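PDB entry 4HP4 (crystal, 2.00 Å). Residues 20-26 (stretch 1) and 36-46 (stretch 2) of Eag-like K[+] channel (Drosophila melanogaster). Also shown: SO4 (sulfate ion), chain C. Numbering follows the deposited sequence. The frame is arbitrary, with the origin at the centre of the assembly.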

# COMPACT_ATOMS: atom_id res chain seq x y z
N HIS A 20 6.59 8.86 -10.49
CA HIS A 20 6.76 7.43 -10.72
C HIS A 20 6.84 6.66 -9.40
O HIS A 20 7.62 5.72 -9.26
CB HIS A 20 8.03 7.16 -11.55
CG HIS A 20 8.13 8.00 -12.79
ND1 HIS A 20 7.30 7.81 -13.87
CD2 HIS A 20 8.96 9.01 -13.11
CE1 HIS A 20 7.62 8.69 -14.82
NE2 HIS A 20 8.62 9.42 -14.38
N SER A 21 6.02 7.06 -8.44
CA SER A 21 6.02 6.44 -7.12
C SER A 21 5.30 5.09 -7.13
O SER A 21 4.45 4.83 -7.99
CB SER A 21 5.39 7.37 -6.09
OG SER A 21 6.17 8.53 -5.91
N ASN A 22 5.64 4.24 -6.17
CA ASN A 22 4.95 2.98 -5.97
C ASN A 22 4.04 3.11 -4.76
O ASN A 22 4.52 3.15 -3.62
CB ASN A 22 5.96 1.85 -5.71
CG ASN A 22 7.08 1.81 -6.73
OD1 ASN A 22 6.87 2.10 -7.91
ND2 ASN A 22 8.28 1.45 -6.27
N PHE A 23 2.73 3.17 -4.98
CA PHE A 23 1.81 3.32 -3.86
C PHE A 23 0.40 2.82 -4.18
O PHE A 23 0.03 2.66 -5.34
CB PHE A 23 1.75 4.78 -3.40
CG PHE A 23 1.07 5.70 -4.36
CD1 PHE A 23 -0.29 5.96 -4.24
CD2 PHE A 23 1.77 6.30 -5.39
CE1 PHE A 23 -0.93 6.81 -5.13
CE2 PHE A 23 1.14 7.15 -6.29
CZ PHE A 23 -0.22 7.41 -6.16
N VAL A 24 -0.36 2.57 -3.12
CA VAL A 24 -1.77 2.24 -3.23
C VAL A 24 -2.55 3.14 -2.29
O VAL A 24 -2.00 3.70 -1.34
CB VAL A 24 -2.05 0.77 -2.84
CG1 VAL A 24 -1.26 -0.18 -3.71
CG2 VAL A 24 -1.73 0.54 -1.36
N LEU A 25 -3.84 3.29 -2.57
CA LEU A 25 -4.74 3.99 -1.67
C LEU A 25 -5.79 3.01 -1.19
O LEU A 25 -6.45 2.35 -2.00
CB LEU A 25 -5.38 5.19 -2.37
CG LEU A 25 -4.40 6.32 -2.71
CD1 LEU A 25 -5.06 7.36 -3.61
CD2 LEU A 25 -3.89 6.98 -1.45
N GLY A 26 -5.93 2.88 0.13
CA GLY A 26 -6.91 1.99 0.71
C GLY A 26 -8.08 2.76 1.29
O GLY A 26 -7.90 3.84 1.85
S SO4 C . 3.27 8.52 -12.72
O1 SO4 C . 2.33 9.64 -12.68
O2 SO4 C . 3.28 7.94 -14.06
O3 SO4 C . 4.61 9.02 -12.41
O4 SO4 C . 2.87 7.52 -11.73
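Stretch 2 (36-46) VYCSDGFVDLT

The contact turns on one serine. S39 stands right before the helix of stretch 2, its CA-to-CB bond directed toward stretch 1 and its chi1 in the p well, and its hydroxyl serves three backbone groups at once. S39 OG donates to S21 O at 2.7 Å, accepts from F23 N at 3.1 Å, and caps the helix by accepting from F42 N at 3.3 Å. A single oxygen thus ties the start of the helix to the backbone just where stretch 1 passes from loop into strand. The main chain of S39 adds to this, with S39 N donating to F23 O at 3.0 Å.

From there the pairing runs on as antiparallel sheet. Strand 36-38 lies against strand 23-26 with the N-to-C directions 174° apart and the axes 4.6 Å apart at closest approach; Y37 and C38 are extended. L25 and Y37 form the hydrogen-bonded pair, their CA atoms 5.1 Å apart: L25 N donates to Y37 O at 2.8 Å, while the return bond from Y37 N to L25 O is weak at 3.4 Å. L25 O is better served by V36 N, at 2.8 Å, so two successive amides of stretch 2 converge on one carbonyl. V36, with phi/psi of -115/-2, departs from regular strand geometry here. V24 and C38 make the non-hydrogen-bonded pair, CA to CA 4.2 Å.

After S39 the chain turns into helix 40-46, beginning with D40 and G41. A water extends the polar network, donating to S21 O at 2.8 Å and to sulfate O4 at 2.7 Å and accepting from G41 N at 2.9 Å; H20 N also holds the sulfate, reaching O3 at 2.8 Å. The lack of a side chain at G41 matters: an ideal CB would lie 2.5 Å from S21 O and 2.3 Å from N22 OD1, so the close approach of helix and loop leaves no room for one.

Packing follows the alternation of the strands. On the face carrying V24 and C38, V24 CG1 lies 3.8 Å from C38 CB and sits over one face of the F42 ring, 3.6 Å from its centroid, so the first helical turn covers the sheet there. On the other face, L25 CB meets Y37 CB at 4.1 Å. F23 CE1 approaches the edge of the Y37 ring, 3.9 Å from Y37 CE2, with the two ring planes at 36°, and S39 CB lies off-centre against the F23 ring, 3.7 Å from F23 CE2. Farther along the helix, L45 CD2 reaches N22 ND2 at 3.9 Å.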

# COMPACT_ATOMS: atom_id res chain seq x y z
N VAL A 36 -8.27 0.83 -3.45
CA VAL A 36 -9.16 1.46 -4.43
C VAL A 36 -8.38 2.23 -5.49
O VAL A 36 -8.96 2.80 -6.42
CB VAL A 36 -10.18 2.40 -3.75
CG1 VAL A 36 -11.23 1.58 -3.00
CG2 VAL A 36 -9.49 3.37 -2.81
N TYR A 37 -7.05 2.25 -5.36
CA TYR A 37 -6.19 2.82 -6.39
C TYR A 37 -4.76 2.32 -6.22
O TYR A 37 -4.29 2.14 -5.10
CB TYR A 37 -6.19 4.35 -6.33
CG TYR A 37 -5.33 4.97 -7.40
CD1 TYR A 37 -5.83 5.18 -8.68
CD2 TYR A 37 -4.01 5.33 -7.15
CE1 TYR A 37 -5.05 5.74 -9.67
CE2 TYR A 37 -3.22 5.89 -8.14
CZ TYR A 37 -3.74 6.09 -9.40
OH TYR A 37 -2.96 6.64 -10.39
N CYS A 38 -4.07 2.11 -7.34
CA CYS A 38 -2.64 1.80 -7.30
C CYS A 38 -1.93 2.42 -8.50
O CYS A 38 -2.49 2.52 -9.59
CB CYS A 38 -2.41 0.28 -7.27
SG CYS A 38 -2.84 -0.59 -8.78
N SER A 39 -0.69 2.85 -8.27
CA SER A 39 0.09 3.52 -9.31
C SER A 39 0.72 2.50 -10.26
O SER A 39 0.83 1.32 -9.93
CB SER A 39 1.19 4.35 -8.66
OG SER A 39 2.14 3.52 -8.02
N ASP A 40 1.12 2.97 -11.43
CA ASP A 40 1.80 2.12 -12.40
C ASP A 40 3.09 1.57 -11.80
O ASP A 40 3.49 0.44 -12.08
CB ASP A 40 2.13 2.89 -13.68
CG ASP A 40 0.90 3.20 -14.51
OD1 ASP A 40 -0.18 2.65 -14.23
OD2 ASP A 40 1.04 3.99 -15.47
N GLY A 41 3.75 2.38 -10.97
CA GLY A 41 4.99 1.98 -10.34
C GLY A 41 4.80 0.77 -9.44
O GLY A 41 5.64 -0.12 -9.38
N PHE A 42 3.67 0.74 -8.73
CA PHE A 42 3.38 -0.36 -7.82
C PHE A 42 3.10 -1.63 -8.62
O PHE A 42 3.51 -2.72 -8.23
CB PHE A 42 2.19 -0.02 -6.93
CG PHE A 42 1.87 -1.08 -5.91
CD1 PHE A 42 2.64 -1.21 -4.77
CD2 PHE A 42 0.81 -1.94 -6.10
CE1 PHE A 42 2.35 -2.19 -3.83
CE2 PHE A 42 0.51 -2.92 -5.17
CZ PHE A 42 1.28 -3.04 -4.04
N VAL A 43 2.41 -1.49 -9.75
CA VAL A 43 2.16 -2.62 -10.63
C VAL A 43 3.48 -3.24 -11.08
O VAL A 43 3.66 -4.46 -11.03
CB VAL A 43 1.34 -2.19 -11.87
CG1 VAL A 43 1.33 -3.28 -12.93
CG2 VAL A 43 -0.09 -1.83 -11.46
N ASP A 44 4.42 -2.39 -11.50
CA ASP A 44 5.72 -2.86 -11.99
C ASP A 44 6.55 -3.48 -10.87
O ASP A 44 7.22 -4.49 -11.06
CB ASP A 44 6.49 -1.71 -12.64
CG ASP A 44 5.80 -1.17 -13.87
OD1 ASP A 44 4.92 -1.87 -14.42
OD2 ASP A 44 6.13 -0.04 -14.29
N LEU A 45 6.50 -2.86 -9.69
CA LEU A 45 7.27 -3.34 -8.55
C LEU A 45 6.88 -4.76 -8.16
O LEU A 45 7.75 -5.60 -7.94
CB LEU A 45 7.05 -2.41 -7.35
CG LEU A 45 7.67 -2.87 -6.03
CD1 LEU A 45 9.19 -2.82 -6.11
CD2 LEU A 45 7.16 -2.05 -4.87
N THR A 46 5.58 -5.02 -8.08
CA THR A 46 5.09 -6.26 -7.50
C THR A 46 4.89 -7.39 -8.51
O THR A 46 4.92 -8.56 -8.15
CB THR A 46 3.75 -6.03 -6.77
OG1 THR A 46 2.73 -5.69 -7.71
CG2 THR A 46 3.89 -4.93 -5.73
O HOH W 1 4.06 5.30 -10.72